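Putative GH105 family protein (Salmonella enterica subsp. enterica serovar Paratyphi A, PDB 3QWT) is of unknown function but, as a possible GH105 member with an alpha/alpha-toroid fold, probably hydrolyses glycosidic bonds of unsaturated uronic acid-containing oligosaccharides. Local coordinates at residues A28-N36 with V329-E337; T297-L305 with Y317-I328. One frame throughout, in Å; residues are numbered along the deposited sequence.

Contact 1. Residues A28-N36 with V329-E337; sequences ALIQKVTHN and VKHISPEGE
L29 meets I332 tip to tip, CD1 lying 3.7 Å from I332 CG2, while its CD2 sits 3.9 Å from CG2 of V329. This joins helix 23-37 of the alpha/alpha toroid to the loop leaving helix 318-330. L29 reaches across because CG stands anti to its backbone N (chi1 -164°). I332 also receives V33 at roughly a right angle; its CG2 lodges between L29 CD1 and V33 CG2, one helical turn apart, while its CD1 stays with L29. Beyond this apolar patch the loop makes a type I turn from S333 to G336, and glycine lets its backbone lie against the helix: the CA atoms of V33 and G336 are 4.5 Å apart, and V33 CA makes a CH···O contact with G336 O. K32, extended as far as CD (chi1 -158°), lays CG and CD over the peptides of the turn, CG 3.7 Å from E335 O. N36 spans the end of the turn, OD1 beside E337 CB and ND2 giving a weak 3.2 Å hydrogen bond to E335 O. Q366 NE2 from helix 363-377 bonds both G336 O and V33 O. An ST turn braces the loop internally, E335 N donating to S333 OG at 3.1 Å.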
loop_
_atom_site.group_PDB
_atom_site.type_symbol
_atom_site.label_atom_id
_atom_site.label_comp_id
_atom_site.label_asym_id
_atom_site.label_seq_id
_atom_site.Cartn_x
_atom_site.Cartn_y
_atom_site.Cartn_z
ATOM N N ALA A 28 34.761 -33.524 -10.851
ATOM C CA ALA A 28 36.141 -33.887 -10.540
ATOM C C ALA A 28 37.126 -32.873 -11.124
ATOM O O ALA A 28 38.139 -32.564 -10.509
ATOM C CB ALA A 28 36.453 -35.292 -11.028
ATOM N N LEU A 29 36.812 -32.347 -12.305
ATOM C CA LEU A 29 37.625 -31.307 -12.932
ATOM C C LEU A 29 37.611 -30.030 -12.074
ATOM O O LEU A 29 38.651 -29.430 -11.781
ATOM C CB LEU A 29 37.078 -31.020 -14.332
ATOM C CG LEU A 29 37.929 -30.258 -15.351
ATOM C CD1 LEU A 29 39.278 -30.932 -15.568
ATOM C CD2 LEU A 29 37.176 -30.158 -16.664
ATOM N N ILE A 30 36.423 -29.618 -11.658
ATOM C CA ILE A 30 36.313 -28.445 -10.808
ATOM C C ILE A 30 37.149 -28.630 -9.544
ATOM O O ILE A 30 37.909 -27.742 -9.166
ATOM C CB ILE A 30 34.862 -28.139 -10.493
ATOM C CG1 ILE A 30 34.137 -27.825 -11.804
ATOM C CG2 ILE A 30 34.771 -26.964 -9.526
ATOM C CD1 ILE A 30 32.638 -27.672 -11.688
ATOM N N GLN A 31 37.047 -29.795 -8.916
ATOM C CA GLN A 31 37.863 -30.063 -7.740
ATOM C C GLN A 31 39.347 -29.895 -8.061
ATOM O O GLN A 31 40.073 -29.199 -7.351
ATOM C CB GLN A 31 37.564 -31.450 -7.149
ATOM C CG GLN A 31 36.070 -31.689 -6.755
ATOM C CD GLN A 31 35.517 -30.742 -5.666
ATOM O OE1 GLN A 31 36.262 -30.098 -4.925
ATOM N NE2 GLN A 31 34.197 -30.667 -5.576
ATOM N N LYS A 32 39.791 -30.509 -9.148
ATOM C CA LYS A 32 41.191 -30.420 -9.568
ATOM C C LYS A 32 41.641 -28.972 -9.826
ATOM O O LYS A 32 42.779 -28.580 -9.525
ATOM C CB LYS A 32 41.427 -31.275 -10.825
ATOM C CG LYS A 32 42.873 -31.689 -11.040
ATOM C CD LYS A 32 43.120 -32.128 -12.482
ATOM C CE LYS A 32 42.122 -33.192 -12.953
ATOM N NZ LYS A 32 42.242 -33.456 -14.420
ATOM N N VAL A 33 40.743 -28.189 -10.406
ATOM C CA VAL A 33 40.997 -26.788 -10.686
ATOM C C VAL A 33 41.095 -25.991 -9.380
ATOM O O VAL A 33 41.909 -25.078 -9.248
ATOM C CB VAL A 33 39.896 -26.249 -11.630
ATOM C CG1 VAL A 33 39.889 -24.729 -11.700
ATOM C CG2 VAL A 33 40.080 -26.861 -13.020
ATOM N N THR A 34 40.281 -26.361 -8.401
ATOM C CA THR A 34 40.292 -25.691 -7.106
ATOM C C THR A 34 41.578 -26.012 -6.372
ATOM O O THR A 34 42.207 -25.130 -5.792
ATOM C CB THR A 34 39.083 -26.105 -6.252
ATOM O OG1 THR A 34 37.887 -25.731 -6.936
ATOM C CG2 THR A 34 39.102 -25.410 -4.899
ATOM N N HIS A 35 41.973 -27.278 -6.420
ATOM C CA HIS A 35 43.175 -27.726 -5.734
ATOM C C HIS A 35 44.388 -26.985 -6.279
ATOM O O HIS A 35 45.280 -26.574 -5.532
ATOM C CB HIS A 35 43.359 -29.235 -5.892
ATOM C CG HIS A 35 44.528 -29.775 -5.126
ATOM N ND1 HIS A 35 45.737 -30.076 -5.723
ATOM C CD2 HIS A 35 44.681 -30.045 -3.810
ATOM C CE1 HIS A 35 46.577 -30.513 -4.806
ATOM N NE2 HIS A 35 45.962 -30.507 -3.637
ATOM N N ASN A 36 44.399 -26.806 -7.591
ATOM C CA ASN A 36 45.446 -26.040 -8.246
ATOM C C ASN A 36 45.512 -24.592 -7.717
ATOM O O ASN A 36 46.555 -24.132 -7.249
ATOM C CB ASN A 36 45.229 -26.084 -9.769
ATOM C CG ASN A 36 46.491 -25.788 -10.546
ATOM O OD1 ASN A 36 46.756 -24.642 -10.889
ATOM N ND2 ASN A 36 47.277 -26.827 -10.832
ATOM N N VAL A 329 37.821 -27.210 -21.383
ATOM C CA VAL A 329 38.197 -28.490 -20.825
ATOM C C VAL A 329 39.514 -28.938 -21.458
ATOM O O VAL A 329 40.412 -29.394 -20.757
ATOM C CB VAL A 329 37.103 -29.548 -21.033
ATOM C CG1 VAL A 329 37.632 -30.936 -20.693
ATOM C CG2 VAL A 329 35.895 -29.222 -20.184
ATOM N N LYS A 330 39.635 -28.774 -22.773
ATOM C CA LYS A 330 40.875 -29.116 -23.468
ATOM C C LYS A 330 42.083 -28.404 -22.874
ATOM O O LYS A 330 43.200 -28.926 -22.911
ATOM C CB LYS A 330 40.770 -28.804 -24.965
ATOM C CG LYS A 330 40.545 -30.026 -25.849
ATOM C CD LYS A 330 39.376 -30.877 -25.346
ATOM C CE LYS A 330 38.025 -30.386 -25.872
ATOM N NZ LYS A 330 36.881 -30.993 -25.129
ATOM N N HIS A 331 41.861 -27.217 -22.319
ATOM C CA HIS A 331 42.968 -26.401 -21.837
ATOM C C HIS A 331 43.229 -26.520 -20.341
ATOM O O HIS A 331 44.047 -25.787 -19.786
ATOM C CB HIS A 331 42.759 -24.936 -22.205
ATOM C CG HIS A 331 43.063 -24.626 -23.632
ATOM N ND1 HIS A 331 42.278 -25.072 -24.673
ATOM C CD2 HIS A 331 44.068 -23.915 -24.195
ATOM C CE1 HIS A 331 42.785 -24.645 -25.816
ATOM N NE2 HIS A 331 43.871 -23.942 -25.552
ATOM N N ILE A 332 42.527 -27.428 -19.682
ATOM C CA ILE A 332 42.819 -27.710 -18.289
ATOM C C ILE A 332 43.867 -28.830 -18.200
ATOM O O ILE A 332 43.640 -29.950 -18.666
ATOM C CB ILE A 332 41.538 -28.059 -17.523
ATOM C CG1 ILE A 332 40.530 -26.906 -17.642
ATOM C CG2 ILE A 332 41.851 -28.350 -16.068
ATOM C CD1 ILE A 332 39.251 -27.107 -16.847
ATOM N N SER A 333 45.029 -28.520 -17.631
ATOM C CA SER A 333 46.128 -29.487 -17.591
ATOM C C SER A 333 45.819 -30.625 -16.611
ATOM O O SER A 333 44.871 -30.538 -15.840
ATOM C CB SER A 333 47.450 -28.793 -17.247
ATOM O OG SER A 333 47.741 -28.878 -15.866
ATOM N N PRO A 334 46.593 -31.721 -16.665
ATOM C CA PRO A 334 46.285 -32.831 -15.754
ATOM C C PRO A 334 46.486 -32.430 -14.292
ATOM O O PRO A 334 45.926 -33.053 -13.394
ATOM C CB PRO A 334 47.282 -33.916 -16.170
ATOM C CG PRO A 334 47.651 -33.572 -17.579
ATOM C CD PRO A 334 47.646 -32.074 -17.631
ATOM N N GLU A 335 47.271 -31.383 -14.062
ATOM C CA GLU A 335 47.461 -30.858 -12.715
ATOM C C GLU A 335 46.274 -29.997 -12.309
ATOM O O GLU A 335 46.054 -29.763 -11.124
ATOM C CB GLU A 335 48.754 -30.040 -12.625
ATOM C CG GLU A 335 50.034 -30.865 -12.678
ATOM C CD GLU A 335 50.103 -31.776 -13.894
ATOM O OE1 GLU A 335 49.987 -33.011 -13.716
ATOM O OE2 GLU A 335 50.280 -31.260 -15.022
ATOM N N GLY A 336 45.521 -29.525 -13.303
ATOM C CA GLY A 336 44.326 -28.732 -13.065
ATOM C C GLY A 336 44.477 -27.250 -13.372
ATOM O O GLY A 336 43.612 -26.456 -13.032
ATOM N N GLU A 337 45.578 -26.890 -14.021
ATOM C CA GLU A 337 45.914 -25.503 -14.307
ATOM C C GLU A 337 45.299 -25.104 -15.623
ATOM O O GLU A 337 45.458 -25.805 -16.621
ATOM C CB GLU A 337 47.436 -25.350 -14.394
ATOM C CG GLU A 337 47.936 -24.044 -15.008
ATOM C CD GLU A 337 49.462 -23.987 -15.091
ATOM O OE1 GLU A 337 50.099 -25.056 -14.968
ATOM O OE2 GLU A 337 50.024 -22.881 -15.275
#

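Contact 2. Residues T297-L305 with Y317-I328; sequences TAGFAYGIL and YAQVAEKAIRGI
A321 packs its methyl group against L305, CB lying 3.6 Å from L305 CD2, and I304 closes on the same methyl with CG2. With only methyl groups on A301 and A321, the backbones come closest here, their CA atoms 5.0 Å apart. One turn on, A301 CB lies 3.9 Å from I325 CD1 and also touches A324 CB. I325 crosses L305 at about a right angle, with chi1 -73° setting CG1 beside the backbone N, where it meets L305 CD1. Toward T297 the backbones spread, with A298 and I328 CA atoms 6.8 Å apart, and the wider gap is bridged by I328, whose CD1 reaches T297 CG2 at 3.9 Å and A298 CB at 4.0 Å. T297 turns its hydroxyl to E293 O and W281 N, leaving the methyl for this apolar seam. C372 of helix 363-377 covers A298 and A301. The V320 edge is more open to solvent than this core: V320 is partly exposed although its CG1 still meets I304 CD1. Helix 318-330 turns a polar face away from the contact, where R326 NE binds E322 OE2 at 2.6 Å in a salt bridge and Y376 OH holds E322 OE1. The segment axes pass 8.8 Å apart at 146°, a roughly antiparallel hairpin of consecutive helices, consistent with the alpha/alpha-toroid fold and the six-hairpin clan of the family.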
loop_
_atom_site.group_PDB
_atom_site.type_symbol
_atom_site.label_atom_id
_atom_site.label_comp_id
_atom_site.label_asym_id
_atom_site.label_seq_id
_atom_site.Cartn_x
_atom_site.Cartn_y
_atom_site.Cartn_z
ATOM N N THR A 297 38.073 -16.333 -22.389
ATOM C CA THR A 297 37.223 -17.375 -22.966
ATOM C C THR A 297 36.280 -17.980 -21.910
ATOM O O THR A 297 35.102 -18.208 -22.181
ATOM C CB THR A 297 38.071 -18.496 -23.650
ATOM O OG1 THR A 297 38.890 -17.930 -24.680
ATOM C CG2 THR A 297 37.170 -19.545 -24.270
ATOM N N ALA A 298 36.791 -18.229 -20.705
ATOM C CA ALA A 298 35.973 -18.828 -19.658
ATOM C C ALA A 298 34.849 -17.891 -19.203
ATOM O O ALA A 298 33.722 -18.326 -18.963
ATOM C CB ALA A 298 36.830 -19.251 -18.470
ATOM N N GLY A 299 35.152 -16.606 -19.087
ATOM C CA GLY A 299 34.152 -15.656 -18.627
ATOM C C GLY A 299 33.063 -15.579 -19.673
ATOM O O GLY A 299 31.872 -15.566 -19.359
ATOM N N PHE A 300 33.493 -15.553 -20.931
ATOM C CA PHE A 300 32.587 -15.525 -22.060
ATOM C C PHE A 300 31.658 -16.727 -22.015
ATOM O O PHE A 300 30.445 -16.590 -22.122
ATOM C CB PHE A 300 33.390 -15.526 -23.348
ATOM C CG PHE A 300 34.061 -14.220 -23.639
ATOM C CD1 PHE A 300 33.508 -13.029 -23.195
ATOM C CD2 PHE A 300 35.241 -14.179 -24.370
ATOM C CE1 PHE A 300 34.119 -11.817 -23.478
ATOM C CE2 PHE A 300 35.856 -12.971 -24.657
ATOM C CZ PHE A 300 35.299 -11.790 -24.207
ATOM N N ALA A 301 32.235 -17.906 -21.831
ATOM C CA ALA A 301 31.444 -19.118 -21.746
ATOM C C ALA A 301 30.385 -18.946 -20.674
ATOM O O ALA A 301 29.203 -19.183 -20.911
ATOM C CB ALA A 301 32.331 -20.312 -21.430
ATOM N N TYR A 302 30.810 -18.516 -19.490
ATOM C CA TYR A 302 29.877 -18.342 -18.390
ATOM C C TYR A 302 28.696 -17.457 -18.774
ATOM O O TYR A 302 27.539 -17.873 -18.684
ATOM C CB TYR A 302 30.576 -17.762 -17.169
ATOM C CG TYR A 302 29.601 -17.386 -16.072
ATOM C CD1 TYR A 302 29.059 -18.354 -15.237
ATOM C CD2 TYR A 302 29.211 -16.066 -15.883
ATOM C CE1 TYR A 302 28.162 -18.015 -14.241
ATOM C CE2 TYR A 302 28.318 -15.718 -14.893
ATOM C CZ TYR A 302 27.794 -16.694 -14.071
ATOM O OH TYR A 302 26.903 -16.348 -13.073
ATOM N N GLY A 303 28.997 -16.241 -19.211
ATOM C CA GLY A 303 27.966 -15.257 -19.499
ATOM C C GLY A 303 27.018 -15.706 -20.585
ATOM O O GLY A 303 25.794 -15.581 -20.458
ATOM N N ILE A 304 27.584 -16.227 -21.667
ATOM C CA ILE A 304 26.774 -16.691 -22.777
ATOM C C ILE A 304 25.859 -17.819 -22.323
ATOM O O ILE A 304 24.681 -17.845 -22.657
ATOM C CB ILE A 304 27.642 -17.117 -23.959
ATOM C CG1 ILE A 304 28.425 -15.907 -24.472
ATOM C CG2 ILE A 304 26.779 -17.713 -25.069
ATOM C CD1 ILE A 304 29.416 -16.223 -25.598
ATOM N N LEU A 305 26.392 -18.736 -21.533
ATOM C CA LEU A 305 25.570 -19.799 -20.974
ATOM C C LEU A 305 24.437 -19.229 -20.140
ATOM O O LEU A 305 23.287 -19.618 -20.298
ATOM C CB LEU A 305 26.415 -20.717 -20.097
ATOM C CG LEU A 305 27.219 -21.791 -20.810
ATOM C CD1 LEU A 305 28.156 -22.507 -19.834
ATOM C CD2 LEU A 305 26.259 -22.758 -21.480
ATOM N N TYR A 317 22.594 -19.310 -29.433
ATOM C CA TYR A 317 23.907 -18.921 -28.935
ATOM C C TYR A 317 24.546 -19.996 -28.076
ATOM O O TYR A 317 25.726 -19.892 -27.717
ATOM C CB TYR A 317 23.838 -17.617 -28.150
ATOM C CG TYR A 317 23.814 -16.401 -29.032
ATOM C CD1 TYR A 317 24.872 -16.123 -29.893
ATOM C CD2 TYR A 317 22.739 -15.530 -29.009
ATOM C CE1 TYR A 317 24.856 -15.008 -30.703
ATOM C CE2 TYR A 317 22.711 -14.410 -29.815
ATOM C CZ TYR A 317 23.774 -14.153 -30.657
ATOM O OH TYR A 317 23.733 -13.035 -31.452
ATOM N N ALA A 318 23.775 -21.026 -27.748
ATOM C CA ALA A 318 24.311 -22.121 -26.953
ATOM C C ALA A 318 25.527 -22.751 -27.631
ATOM O O ALA A 318 26.533 -23.006 -26.979
ATOM C CB ALA A 318 23.249 -23.164 -26.679
ATOM N N GLN A 319 25.431 -22.998 -28.936
ATOM C CA GLN A 319 26.537 -23.615 -29.669
ATOM C C GLN A 319 27.848 -22.901 -29.386
ATOM O O GLN A 319 28.866 -23.536 -29.137
ATOM C CB GLN A 319 26.263 -23.624 -31.175
ATOM C CG GLN A 319 25.179 -24.586 -31.602
ATOM C CD GLN A 319 24.643 -24.265 -32.989
ATOM O OE1 GLN A 319 24.023 -23.215 -33.198
ATOM N NE2 GLN A 319 24.884 -25.165 -33.948
ATOM N N VAL A 320 27.822 -21.574 -29.419
ATOM C CA VAL A 320 29.010 -20.804 -29.083
ATOM C C VAL A 320 29.555 -21.190 -27.705
ATOM O O VAL A 320 30.749 -21.495 -27.541
ATOM C CB VAL A 320 28.714 -19.321 -29.077
ATOM C CG1 VAL A 320 29.868 -18.577 -28.427
ATOM C CG2 VAL A 320 28.471 -18.848 -30.500
ATOM N N ALA A 321 28.665 -21.177 -26.719
ATOM C CA ALA A 321 29.015 -21.572 -25.358
ATOM C C ALA A 321 29.592 -22.988 -25.339
ATOM O O ALA A 321 30.668 -23.223 -24.785
ATOM C CB ALA A 321 27.805 -21.479 -24.459
ATOM N N GLU A 322 28.866 -23.918 -25.954
ATOM C CA GLU A 322 29.261 -25.326 -26.023
ATOM C C GLU A 322 30.659 -25.531 -26.598
ATOM O O GLU A 322 31.439 -26.331 -26.074
ATOM C CB GLU A 322 28.241 -26.119 -26.841
ATOM C CG GLU A 322 28.636 -27.556 -27.113
ATOM C CD GLU A 322 28.552 -28.436 -25.881
ATOM O OE1 GLU A 322 27.875 -28.025 -24.907
ATOM O OE2 GLU A 322 29.160 -29.538 -25.895
ATOM N N LYS A 323 30.976 -24.819 -27.675
ATOM C CA LYS A 323 32.324 -24.879 -28.231
ATOM C C LYS A 323 33.337 -24.367 -27.212
ATOM O O LYS A 323 34.331 -25.031 -26.936
ATOM C CB LYS A 323 32.430 -24.083 -29.527
ATOM C CG LYS A 323 31.462 -24.547 -30.586
ATOM C CD LYS A 323 31.731 -23.885 -31.924
ATOM C CE LYS A 323 30.700 -24.339 -32.953
ATOM N NZ LYS A 323 30.855 -23.626 -34.250
ATOM N N ALA A 324 33.084 -23.187 -26.647
ATOM C CA ALA A 324 34.016 -22.622 -25.677
ATOM C C ALA A 324 34.246 -23.570 -24.505
ATOM O O ALA A 324 35.359 -23.692 -24.013
ATOM C CB ALA A 324 33.534 -21.256 -25.181
ATOM N N ILE A 325 33.190 -24.229 -24.050
ATOM C CA ILE A 325 33.299 -25.133 -22.910
ATOM C C ILE A 325 34.175 -26.347 -23.245
ATOM O O ILE A 325 34.987 -26.787 -22.431
ATOM C CB ILE A 325 31.915 -25.595 -22.402
ATOM C CG1 ILE A 325 31.189 -24.454 -21.655
ATOM C CG2 ILE A 325 32.065 -26.792 -21.493
ATOM C CD1 ILE A 325 31.889 -23.991 -20.369
ATOM N N ARG A 326 34.009 -26.885 -24.448
ATOM C CA ARG A 326 34.850 -27.986 -24.900
ATOM C C ARG A 326 36.303 -27.525 -24.946
ATOM O O ARG A 326 37.197 -28.195 -24.427
ATOM C CB ARG A 326 34.383 -28.501 -26.270
ATOM C CG ARG A 326 33.175 -29.425 -26.191
ATOM C CD ARG A 326 32.476 -29.581 -27.530
ATOM N NE ARG A 326 31.184 -30.237 -27.364
ATOM C CZ ARG A 326 30.848 -31.394 -27.924
ATOM N NH1 ARG A 326 31.701 -32.028 -28.720
ATOM N NH2 ARG A 326 29.648 -31.913 -27.702
ATOM N N GLY A 327 36.523 -26.360 -25.549
ATOM C CA GLY A 327 37.829 -25.728 -25.557
ATOM C C GLY A 327 38.434 -25.551 -24.171
ATOM O O GLY A 327 39.624 -25.830 -23.973
ATOM N N ILE A 328 37.630 -25.092 -23.210
ATOM C CA ILE A 328 38.127 -24.859 -21.849
ATOM C C ILE A 328 38.601 -26.153 -21.206
ATOM O O ILE A 328 39.638 -26.190 -20.540
ATOM C CB ILE A 328 37.068 -24.208 -20.919
ATOM C CG1 ILE A 328 36.770 -22.764 -21.336
ATOM C CG2 ILE A 328 37.550 -24.223 -19.465
ATOM C CD1 ILE A 328 37.978 -21.857 -21.214
#

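Overall arrangement
Contacts 1 and 2 follow one another along helix 318-330: residues 317-328 pair with the preceding helix 294-309, and the chain then passes at V329 into the final turn and loop that meet helix 23-37. Their centres lie about 17 Å apart. Contact 2 is local in sequence and buried, whereas contact 1 is partly buried and brings an N-terminal helix back to a segment almost 300 residues later, which is consistent with closure of the toroid. Helix 363-377 lies against both, through M370 and Q366 beside contact 1 and through C372 and E375 beside contact 2. The contact centres are about 18 Å and 14 Å, respectively, from the chain centre.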